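Local coordinates for putative uncharacterized protein Smu.1393c (PDB 4L9A) that probably hydrolyses carboxylic esters as a carboxylesterase of the alpha/beta hydrolase fold, at residues Asn176-Leu181 with Leu270-Thr275; Arg203-Val208 with Pro212-Arg217; Lys245-Ser250 with Thr259-Cys264. All blocks are in the same frame, centred on the assembly; numbering follows the deposited sequence.

Interaction 1 closes a long loop of the chain, and interactions 2 and 3 lie one after the other inside it. Interactions 1 and 3 touch where the chain leaves the outermost strand 260-263: E274 CG lies 3.9 Å from C264 SG, and the centres are 21 Å apart. Between C264 and L270 runs the loop that in alpha/beta hydrolases usually carries the catalytic histidine, so both contacts border the probable active-site region. Interaction 2, centred 26 Å from interaction 1, sits at the C-terminal end of helix 188-206, which follows helix 171-185 in the chain. Interactions 2 and 3, with centres 35 Å apart, lie on opposite sides of the chain's centre.

Interaction 1. Residues Asn176-Leu181 with Leu270-Thr275; sequences NYLKDL and LHWSET
The indole of W272 bridges the short helix 270-273 and helix 171-185, meeting L178 and L181 one turn apart on the longer helix. Its CG stands anti to its own carbonyl carbon (chi1 -69°). With chi2 at -3°, CD1 eclipses CA, which turns the pyrrole part back over its own helix and sends the benzo part outward, CZ3 and CH2 foremost. L181 meets the indole edge near the ring plane through its first carbon, CB lying 4.1 Å from CZ3. L178 approaches obliquely with its carbonyl, O to W272 CZ3 at 4.0 Å, while its CD2 reaches CH2 more loosely at 4.4 Å. The hydroxyl of S182 is shared between that carbonyl and the carbonyl of K179. No hydrogen bond crosses between the two segments; the indole N-H instead goes to the side-chain oxygen of N58. W272 CD1 lies 3.3 Å above the H271 ring plane, toward its rim, so one edge atom of the indole sits over the imidazole, and both rings bond N58 OD1. Pinned at NE1, the indole is further enclosed by F186, edge-to-face, and by Y269 and L194. With its polar corner satisfied and its hydrocarbon rim among leucines, W272 is buried. Helices 171-185 and 188-206 come between strands 134-141 and 235-239 in the chain, where alpha/beta hydrolases commonly insert a cap; the contact is consistent with a cap helix resting on the loop-and-helix region that follows the last strand of the core.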
loop_
_atom_site.group_PDB
_atom_site.type_symbol
_atom_site.label_atom_id
_atom_site.label_comp_id
_atom_site.label_asym_id
_atom_site.label_seq_id
_atom_site.Cartn_x
_atom_site.Cartn_y
_atom_site.Cartn_z
ATOM N N ASN A 176 3.381 0.586 20.554
ATOM C CA ASN A 176 2.553 1.615 21.190
ATOM C C ASN A 176 2.354 2.879 20.344
ATOM O O ASN A 176 1.309 3.532 20.422
ATOM C CB ASN A 176 3.105 1.976 22.571
ATOM C CG ASN A 176 3.003 0.820 23.557
ATOM O OD1 ASN A 176 2.156 -0.064 23.410
ATOM N ND2 ASN A 176 3.868 0.821 24.568
ATOM N N TYR A 177 3.358 3.228 19.548
ATOM C CA TYR A 177 3.235 4.358 18.637
ATOM C C TYR A 177 2.138 4.097 17.605
ATOM O O TYR A 177 1.304 4.963 17.353
ATOM C CB TYR A 177 4.570 4.644 17.952
ATOM C CG TYR A 177 4.509 5.703 16.875
ATOM C CD1 TYR A 177 4.618 7.057 17.190
ATOM C CD2 TYR A 177 4.372 5.349 15.540
ATOM C CE1 TYR A 177 4.576 8.029 16.189
ATOM C CE2 TYR A 177 4.329 6.297 14.542
ATOM C CZ TYR A 177 4.432 7.640 14.866
ATOM O OH TYR A 177 4.391 8.586 13.855
ATOM N N LEU A 178 2.133 2.903 17.014
ATOM C CA LEU A 178 1.079 2.542 16.063
ATOM C C LEU A 178 -0.294 2.459 16.723
ATOM O O LEU A 178 -1.283 2.914 16.145
ATOM C CB LEU A 178 1.402 1.226 15.363
ATOM C CG LEU A 178 2.610 1.319 14.436
ATOM C CD1 LEU A 178 2.949 -0.060 13.887
ATOM C CD2 LEU A 178 2.342 2.323 13.308
ATOM N N LYS A 179 -0.339 1.880 17.925
ATOM C CA LYS A 179 -1.573 1.772 18.689
ATOM C C LYS A 179 -2.173 3.142 18.973
ATOM O O LYS A 179 -3.375 3.343 18.802
ATOM C CB LYS A 179 -1.337 1.039 20.016
ATOM C CG LYS A 179 -1.175 -0.474 19.908
ATOM C CD LYS A 179 -2.391 -1.195 20.480
ATOM C CE LYS A 179 -2.415 -2.689 20.135
ATOM N NZ LYS A 179 -1.317 -3.466 20.773
ATOM N N ASP A 180 -1.342 4.078 19.430
ATOM C CA ASP A 180 -1.812 5.441 19.724
ATOM C C ASP A 180 -2.310 6.126 18.455
ATOM O O ASP A 180 -3.358 6.778 18.444
ATOM C CB ASP A 180 -0.709 6.286 20.372
ATOM C CG ASP A 180 -0.394 5.838 21.790
ATOM O OD1 ASP A 180 -1.237 5.134 22.396
ATOM O OD2 ASP A 180 0.693 6.185 22.300
ATOM N N LEU A 181 -1.552 5.964 17.381
ATOM C CA LEU A 181 -1.868 6.615 16.124
ATOM C C LEU A 181 -3.195 6.086 15.570
ATOM O O LEU A 181 -4.096 6.865 15.234
ATOM C CB LEU A 181 -0.730 6.370 15.131
ATOM C CG LEU A 181 -0.594 7.344 13.974
ATOM C CD1 LEU A 181 -0.430 8.750 14.517
ATOM C CD2 LEU A 181 0.579 6.956 13.078
ATOM N N LEU A 270 -0.892 8.406 6.241
ATOM C CA LEU A 270 -1.837 9.393 5.729
ATOM C C LEU A 270 -3.150 8.735 5.323
ATOM O O LEU A 270 -4.204 9.365 5.364
ATOM C CB LEU A 270 -1.216 10.171 4.559
ATOM C CG LEU A 270 0.097 10.861 4.933
ATOM C CD1 LEU A 270 0.659 11.689 3.752
ATOM C CD2 LEU A 270 -0.089 11.744 6.170
ATOM N N HIS A 271 -3.083 7.463 4.941
ATOM C CA HIS A 271 -4.298 6.716 4.605
ATOM C C HIS A 271 -5.193 6.473 5.813
ATOM O O HIS A 271 -6.358 6.124 5.655
ATOM C CB HIS A 271 -3.975 5.384 3.932
ATOM C CG HIS A 271 -3.138 4.477 4.773
ATOM N ND1 HIS A 271 -1.878 4.821 5.206
ATOM C CD2 HIS A 271 -3.380 3.235 5.259
ATOM C CE1 HIS A 271 -1.375 3.831 5.924
ATOM N NE2 HIS A 271 -2.267 2.858 5.972
ATOM N N TRP A 272 -4.655 6.665 7.012
ATOM C CA TRP A 272 -5.473 6.640 8.220
ATOM C C TRP A 272 -6.099 7.990 8.555
ATOM O O TRP A 272 -7.262 8.059 8.961
ATOM C CB TRP A 272 -4.631 6.223 9.421
ATOM C CG TRP A 272 -4.180 4.799 9.394
ATOM C CD1 TRP A 272 -4.482 3.849 8.456
ATOM C CD2 TRP A 272 -3.335 4.161 10.360
ATOM N NE1 TRP A 272 -3.870 2.660 8.779
ATOM C CE2 TRP A 272 -3.162 2.824 9.942
ATOM C CE3 TRP A 272 -2.704 4.596 11.538
ATOM C CZ2 TRP A 272 -2.395 1.906 10.671
ATOM C CZ3 TRP A 272 -1.948 3.683 12.261
ATOM C CH2 TRP A 272 -1.792 2.355 11.816
ATOM N N SER A 273 -5.312 9.057 8.412
ATOM C CA SER A 273 -5.657 10.356 8.998
ATOM C C SER A 273 -6.111 11.438 8.005
ATOM O O SER A 273 -6.698 12.451 8.405
ATOM C CB SER A 273 -4.452 10.896 9.784
ATOM O OG SER A 273 -3.329 11.042 8.927
ATOM N N GLU A 274 -5.825 11.258 6.721
ATOM C CA GLU A 274 -6.090 12.339 5.770
ATOM C C GLU A 274 -7.111 11.962 4.696
ATOM O O GLU A 274 -7.028 12.439 3.560
ATOM C CB GLU A 274 -4.776 12.817 5.137
ATOM C CG GLU A 274 -3.739 13.317 6.147
ATOM C CD GLU A 274 -4.236 14.491 6.972
ATOM O OE1 GLU A 274 -5.005 15.319 6.438
ATOM O OE2 GLU A 274 -3.864 14.584 8.161
ATOM N N THR A 275 -8.093 11.136 5.063
ATOM C CA THR A 275 -8.971 10.524 4.062
ATOM C C THR A 275 -10.019 11.477 3.483
ATOM O O THR A 275 -10.511 11.268 2.375
ATOM C CB THR A 275 -9.620 9.200 4.573
ATOM O OG1 THR A 275 -10.451 9.467 5.709
ATOM C CG2 THR A 275 -8.554 8.227 4.967
#

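Interaction 2. Residues Arg203-Val208 with Pro212-Arg217; sequences RQLNDV and PDFKIR
F214 turns its side chain toward L205 of helix 188-206 and V208, three residues further on. The segment 212-217 reaches this point after a short loop; ahead of F214, the carbonyl of D213 makes a weak hydrogen bond to N87 ND2. At F214, CG is anti to the backbone N (chi1 -176°), and the ring reaches V208 over one face and L205 at its far end. V208 lies toward the rim of that face, with its carbonyl carbon 4.2 Å above the ring plane; its O is 3.6 Å from F214 CB, and its CG2 is 3.6 Å from CE2. The outermost ring atom, F214 CZ, meets L205 CD2 at 3.9 Å, the two side chains crossing at about a right angle. K215 contributes its backbone, with N bonded to the side chain of N87 and a further main-chain link to Q88. I216 follows with CG1 anti to the backbone N (chi1 -167°), and its extended chain brings CD1 to both methyls of L205, 3.9 Å from CD1 and slightly more from CD2. Its carbonyl is bonded to N79. F52 and V85 also touch L205. With no hydrogen bond between the two segments, the chemistry implies that apolar contact, with burial complete only at L205, joins the loop to the helix, while N79, N87 and Q88 hold its backbone from outside.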
loop_
_atom_site.group_PDB
_atom_site.type_symbol
_atom_site.label_atom_id
_atom_site.label_comp_id
_atom_site.label_asym_id
_atom_site.label_seq_id
_atom_site.Cartn_x
_atom_site.Cartn_y
_atom_site.Cartn_z
ATOM N N ARG A 203 0.885 -13.853 15.619
ATOM C CA ARG A 203 0.744 -15.191 16.164
ATOM C C ARG A 203 1.245 -16.245 15.165
ATOM O O ARG A 203 2.044 -17.111 15.523
ATOM C CB ARG A 203 -0.711 -15.440 16.555
ATOM C CG ARG A 203 -0.982 -16.820 17.128
ATOM C CD ARG A 203 -2.359 -16.889 17.780
ATOM N NE ARG A 203 -3.450 -16.446 16.903
ATOM C CZ ARG A 203 -4.072 -15.270 17.004
ATOM N NH1 ARG A 203 -3.718 -14.401 17.943
ATOM N NH2 ARG A 203 -5.054 -14.962 16.164
ATOM N N GLN A 204 0.778 -16.180 13.920
ATOM C CA GLN A 204 1.255 -17.118 12.905
ATOM C C GLN A 204 2.775 -16.964 12.690
ATOM O O GLN A 204 3.496 -17.946 12.528
ATOM C CB GLN A 204 0.506 -16.929 11.573
ATOM C CG GLN A 204 -1.018 -16.838 11.695
ATOM C CD GLN A 204 -1.636 -18.011 12.449
ATOM O OE1 GLN A 204 -1.267 -19.170 12.235
ATOM N NE2 GLN A 204 -2.577 -17.710 13.344
ATOM N N LEU A 205 3.261 -15.729 12.690
ATOM C CA LEU A 205 4.690 -15.482 12.499
ATOM C C LEU A 205 5.555 -16.060 13.604
ATOM O O LEU A 205 6.719 -16.374 13.373
ATOM C CB LEU A 205 4.975 -13.990 12.331
ATOM C CG LEU A 205 4.680 -13.451 10.929
ATOM C CD1 LEU A 205 4.666 -11.916 10.953
ATOM C CD2 LEU A 205 5.700 -13.958 9.920
ATOM N N ASN A 206 4.996 -16.209 14.801
ATOM C CA ASN A 206 5.745 -16.802 15.901
ATOM C C ASN A 206 6.298 -18.184 15.526
ATOM O O ASN A 206 7.348 -18.600 16.022
ATOM C CB ASN A 206 4.869 -16.913 17.164
ATOM C CG ASN A 206 4.628 -15.566 17.829
ATOM O OD1 ASN A 206 5.352 -14.605 17.574
ATOM N ND2 ASN A 206 3.613 -15.495 18.692
ATOM N N ASP A 207 5.583 -18.891 14.654
ATOM C CA ASP A 207 5.968 -20.251 14.296
ATOM C C ASP A 207 7.218 -20.287 13.432
ATOM O O ASP A 207 7.979 -21.240 13.500
ATOM C CB ASP A 207 4.838 -20.975 13.549
ATOM C CG ASP A 207 3.637 -21.248 14.422
ATOM O OD1 ASP A 207 3.819 -21.394 15.642
ATOM O OD2 ASP A 207 2.512 -21.319 13.889
ATOM N N VAL A 208 7.424 -19.267 12.605
ATOM C CA VAL A 208 8.525 -19.317 11.638
ATOM C C VAL A 208 9.624 -18.248 11.753
ATOM O O VAL A 208 10.748 -18.463 11.292
ATOM C CB VAL A 208 7.986 -19.267 10.201
ATOM C CG1 VAL A 208 7.169 -20.498 9.915
ATOM C CG2 VAL A 208 7.167 -18.005 9.988
ATOM N N PRO A 212 16.303 -19.995 10.938
ATOM C CA PRO A 212 17.533 -19.477 10.328
ATOM C C PRO A 212 17.326 -18.847 8.947
ATOM O O PRO A 212 17.702 -17.691 8.733
ATOM C CB PRO A 212 18.406 -20.729 10.208
ATOM C CG PRO A 212 17.948 -21.609 11.320
ATOM C CD PRO A 212 16.465 -21.375 11.426
ATOM N N ASP A 213 16.739 -19.597 8.024
ATOM C CA ASP A 213 16.636 -19.138 6.648
ATOM C C ASP A 213 15.494 -18.142 6.414
ATOM O O ASP A 213 15.338 -17.623 5.313
ATOM C CB ASP A 213 16.499 -20.335 5.702
ATOM C CG ASP A 213 17.622 -21.348 5.862
ATOM O OD1 ASP A 213 18.730 -20.948 6.263
ATOM O OD2 ASP A 213 17.389 -22.547 5.576
ATOM N N PHE A 214 14.698 -17.867 7.441
ATOM C CA PHE A 214 13.468 -17.100 7.239
ATOM C C PHE A 214 13.693 -15.652 6.852
ATOM O O PHE A 214 14.420 -14.932 7.530
ATOM C CB PHE A 214 12.587 -17.126 8.487
ATOM C CG PHE A 214 11.271 -16.439 8.295
ATOM C CD1 PHE A 214 11.051 -15.172 8.800
ATOM C CD2 PHE A 214 10.255 -17.056 7.577
ATOM C CE1 PHE A 214 9.826 -14.537 8.615
ATOM C CE2 PHE A 214 9.042 -16.426 7.380
ATOM C CZ PHE A 214 8.823 -15.171 7.905
ATOM N N LYS A 215 13.048 -15.234 5.766
ATOM C CA LYS A 215 13.026 -13.838 5.349
ATOM C C LYS A 215 11.574 -13.430 5.240
ATOM O O LYS A 215 10.796 -14.066 4.522
ATOM C CB LYS A 215 13.698 -13.658 3.989
ATOM C CG LYS A 215 15.171 -14.010 3.978
ATOM C CD LYS A 215 15.935 -13.183 4.992
ATOM C CE LYS A 215 17.365 -13.680 5.123
ATOM N NZ LYS A 215 18.032 -13.782 3.792
ATOM N N ILE A 216 11.206 -12.369 5.946
ATOM C CA ILE A 216 9.808 -11.988 6.040
ATOM C C ILE A 216 9.319 -11.318 4.752
ATOM O O ILE A 216 8.123 -11.328 4.442
ATOM C CB ILE A 216 9.555 -11.087 7.259
ATOM C CG1 ILE A 216 8.052 -10.972 7.531
ATOM C CG2 ILE A 216 10.210 -9.710 7.057
ATOM C CD1 ILE A 216 7.720 -10.606 8.955
ATOM N N ARG A 217 10.240 -10.772 3.972
ATOM C CA ARG A 217 9.822 -10.059 2.762
ATOM C C ARG A 217 10.783 -10.254 1.596
ATOM O O ARG A 217 11.978 -10.437 1.789
ATOM C CB ARG A 217 9.666 -8.570 3.057
ATOM C CG ARG A 217 9.065 -7.765 1.914
ATOM C CD ARG A 217 8.612 -6.393 2.399
ATOM N NE ARG A 217 7.788 -6.516 3.598
ATOM C CZ ARG A 217 8.255 -6.437 4.842
ATOM N NH1 ARG A 217 9.550 -6.220 5.061
ATOM N NH2 ARG A 217 7.425 -6.572 5.867
#

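Interaction 3. Residues Lys245-Ser250 with Thr259-Cys264; sequences KEYLES and TKLILC
L261 holds CG anti to its backbone N (chi1 173°), and this carries both of its methyls across to the two helix residues Y247 and L248. These have another setting, with CG anti to the carbonyl carbon and beside the backbone N. The contact belongs to the beta-alpha-beta unit made of strand 235-239, helix 244-248 and strand 260-263 in the alpha/beta hydrolase fold, and joins the helix to the outermost strand of the sheet. Of the two methyls of L261, CD1 lies closest to Y247, 3.9 Å from its CB, while CD2 lies closest to L248, 3.6 Å from its CD2 and 3.8 Å from its CG, with the two leucine side chains crossing at about a right angle. Y247 is thus touched near its root; its ring continues past L261 and touches V237 and S239 of the neighbouring strand, and its hydroxyl is hydrogen-bonded to the carbonyl of P143. V237 also packs on L261, so one strand residue touches both partners. Backbone bonds from K260 and I262 to strand 235-239 hold the strand parallel to its neighbour and set the position of L261. L248 is exposed to solvent, whereas Y247 is buried. Polar bonds close the C-terminal turn. K245 NZ forms a salt bridge with E249 OE2 at 2.7 Å, coming from above the carboxylate, 45° out of its plane. E246, on another side of the helix, pairs with R243. The carbonyl of Y247 takes two bonds from S250: one from its N at 3.0 Å, and one from the hydroxyl, S250 OG to Y247 O at 2.8 Å, in the carbonyl plane on a lone pair, with a C=O...OG angle of 122°.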
loop_
_atom_site.group_PDB
_atom_site.type_symbol
_atom_site.label_atom_id
_atom_site.label_comp_id
_atom_site.label_asym_id
_atom_site.label_seq_id
_atom_site.Cartn_x
_atom_site.Cartn_y
_atom_site.Cartn_z
ATOM N N LYS A 245 10.456 17.751 -2.185
ATOM C CA LYS A 245 11.429 17.670 -3.278
ATOM C C LYS A 245 11.646 16.233 -3.766
ATOM O O LYS A 245 11.671 15.962 -4.971
ATOM C CB LYS A 245 12.765 18.288 -2.866
ATOM C CG LYS A 245 13.774 18.326 -3.996
ATOM C CD LYS A 245 15.077 18.980 -3.569
ATOM C CE LYS A 245 16.083 18.946 -4.709
ATOM N NZ LYS A 245 15.510 19.531 -5.958
ATOM N N GLU A 246 11.818 15.325 -2.816
ATOM C CA GLU A 246 11.962 13.902 -3.103
ATOM C C GLU A 246 10.855 13.418 -4.050
ATOM O O GLU A 246 11.131 12.830 -5.093
ATOM C CB GLU A 246 11.938 13.114 -1.786
ATOM C CG GLU A 246 11.731 11.591 -1.944
ATOM C CD GLU A 246 11.427 10.900 -0.616
ATOM O OE1 GLU A 246 11.432 11.586 0.429
ATOM O OE2 GLU A 246 11.171 9.677 -0.615
ATOM N N TYR A 247 9.607 13.701 -3.692
ATOM C CA TYR A 247 8.467 13.291 -4.507
ATOM C C TYR A 247 8.364 14.024 -5.852
ATOM O O TYR A 247 8.075 13.406 -6.871
ATOM C CB TYR A 247 7.165 13.355 -3.704
ATOM C CG TYR A 247 7.035 12.157 -2.790
ATOM C CD1 TYR A 247 6.953 10.865 -3.318
ATOM C CD2 TYR A 247 7.024 12.302 -1.415
ATOM C CE1 TYR A 247 6.848 9.770 -2.508
ATOM C CE2 TYR A 247 6.920 11.199 -0.589
ATOM C CZ TYR A 247 6.831 9.938 -1.144
ATOM O OH TYR A 247 6.731 8.844 -0.332
ATOM N N LEU A 248 8.649 15.325 -5.858
ATOM C CA LEU A 248 8.701 16.076 -7.111
ATOM C C LEU A 248 9.683 15.461 -8.111
ATOM O O LEU A 248 9.431 15.464 -9.313
ATOM C CB LEU A 248 9.071 17.541 -6.851
ATOM C CG LEU A 248 7.979 18.433 -6.260
ATOM C CD1 LEU A 248 8.467 19.886 -6.193
ATOM C CD2 LEU A 248 6.701 18.330 -7.096
ATOM N N GLU A 249 10.799 14.933 -7.613
ATOM C CA GLU A 249 11.821 14.336 -8.474
ATOM C C GLU A 249 11.638 12.830 -8.651
ATOM O O GLU A 249 12.490 12.165 -9.249
ATOM C CB GLU A 249 13.206 14.541 -7.869
ATOM C CG GLU A 249 13.684 15.971 -7.810
ATOM C CD GLU A 249 15.000 16.073 -7.065
ATOM O OE1 GLU A 249 15.373 15.081 -6.390
ATOM O OE2 GLU A 249 15.656 17.136 -7.155
ATOM N N SER A 250 10.545 12.288 -8.132
ATOM C CA SER A 250 10.431 10.837 -8.016
ATOM C C SER A 250 9.771 10.169 -9.210
ATOM O O SER A 250 9.188 10.823 -10.083
ATOM C CB SER A 250 9.635 10.452 -6.767
ATOM O OG SER A 250 8.246 10.608 -7.008
ATOM N N THR A 259 -2.226 14.989 -12.601
ATOM C CA THR A 259 -1.291 14.567 -11.560
ATOM C C THR A 259 -1.084 15.681 -10.543
ATOM O O THR A 259 -0.920 16.839 -10.923
ATOM C CB THR A 259 0.062 14.172 -12.171
ATOM O OG1 THR A 259 -0.062 12.893 -12.802
ATOM C CG2 THR A 259 1.142 14.098 -11.107
ATOM N N LYS A 260 -1.093 15.336 -9.258
ATOM C CA LYS A 260 -0.856 16.314 -8.181
ATOM C C LYS A 260 0.027 15.758 -7.070
ATOM O O LYS A 260 0.002 14.557 -6.775
ATOM C CB LYS A 260 -2.172 16.774 -7.538
ATOM C CG LYS A 260 -3.233 17.304 -8.501
ATOM C CD LYS A 260 -4.381 17.960 -7.730
ATOM C CE LYS A 260 -5.446 18.509 -8.666
ATOM N NZ LYS A 260 -4.826 19.198 -9.822
ATOM N N LEU A 261 0.802 16.636 -6.446
ATOM C CA LEU A 261 1.462 16.313 -5.186
ATOM C C LEU A 261 0.788 17.134 -4.094
ATOM O O LEU A 261 0.801 18.363 -4.135
ATOM C CB LEU A 261 2.958 16.624 -5.245
ATOM C CG LEU A 261 3.747 16.493 -3.937
ATOM C CD1 LEU A 261 3.698 15.056 -3.431
ATOM C CD2 LEU A 261 5.194 16.973 -4.116
ATOM N N ILE A 262 0.180 16.443 -3.137
ATOM C CA ILE A 262 -0.537 17.072 -2.030
ATOM C C ILE A 262 0.286 16.946 -0.748
ATOM O O ILE A 262 0.575 15.839 -0.299
ATOM C CB ILE A 262 -1.926 16.408 -1.812
ATOM C CG1 ILE A 262 -2.746 16.446 -3.107
ATOM C CG2 ILE A 262 -2.688 17.098 -0.676
ATOM C CD1 ILE A 262 -2.784 17.837 -3.770
ATOM N N LEU A 263 0.676 18.076 -0.165
ATOM C CA LEU A 263 1.438 18.053 1.085
ATOM C C LEU A 263 0.478 18.189 2.270
ATOM O O LEU A 263 -0.295 19.140 2.330
ATOM C CB LEU A 263 2.502 19.168 1.118
ATOM C CG LEU A 263 3.554 19.214 -0.000
ATOM C CD1 LEU A 263 4.616 20.329 0.240
ATOM C CD2 LEU A 263 4.214 17.860 -0.142
ATOM N N CYS A 264 0.524 17.229 3.196
ATOM C CA CYS A 264 -0.374 17.216 4.349
ATOM C C CYS A 264 0.117 16.189 5.374
ATOM O O CYS A 264 1.004 15.382 5.075
ATOM C CB CYS A 264 -1.793 16.838 3.904
ATOM S SG CYS A 264 -1.893 15.147 3.224
#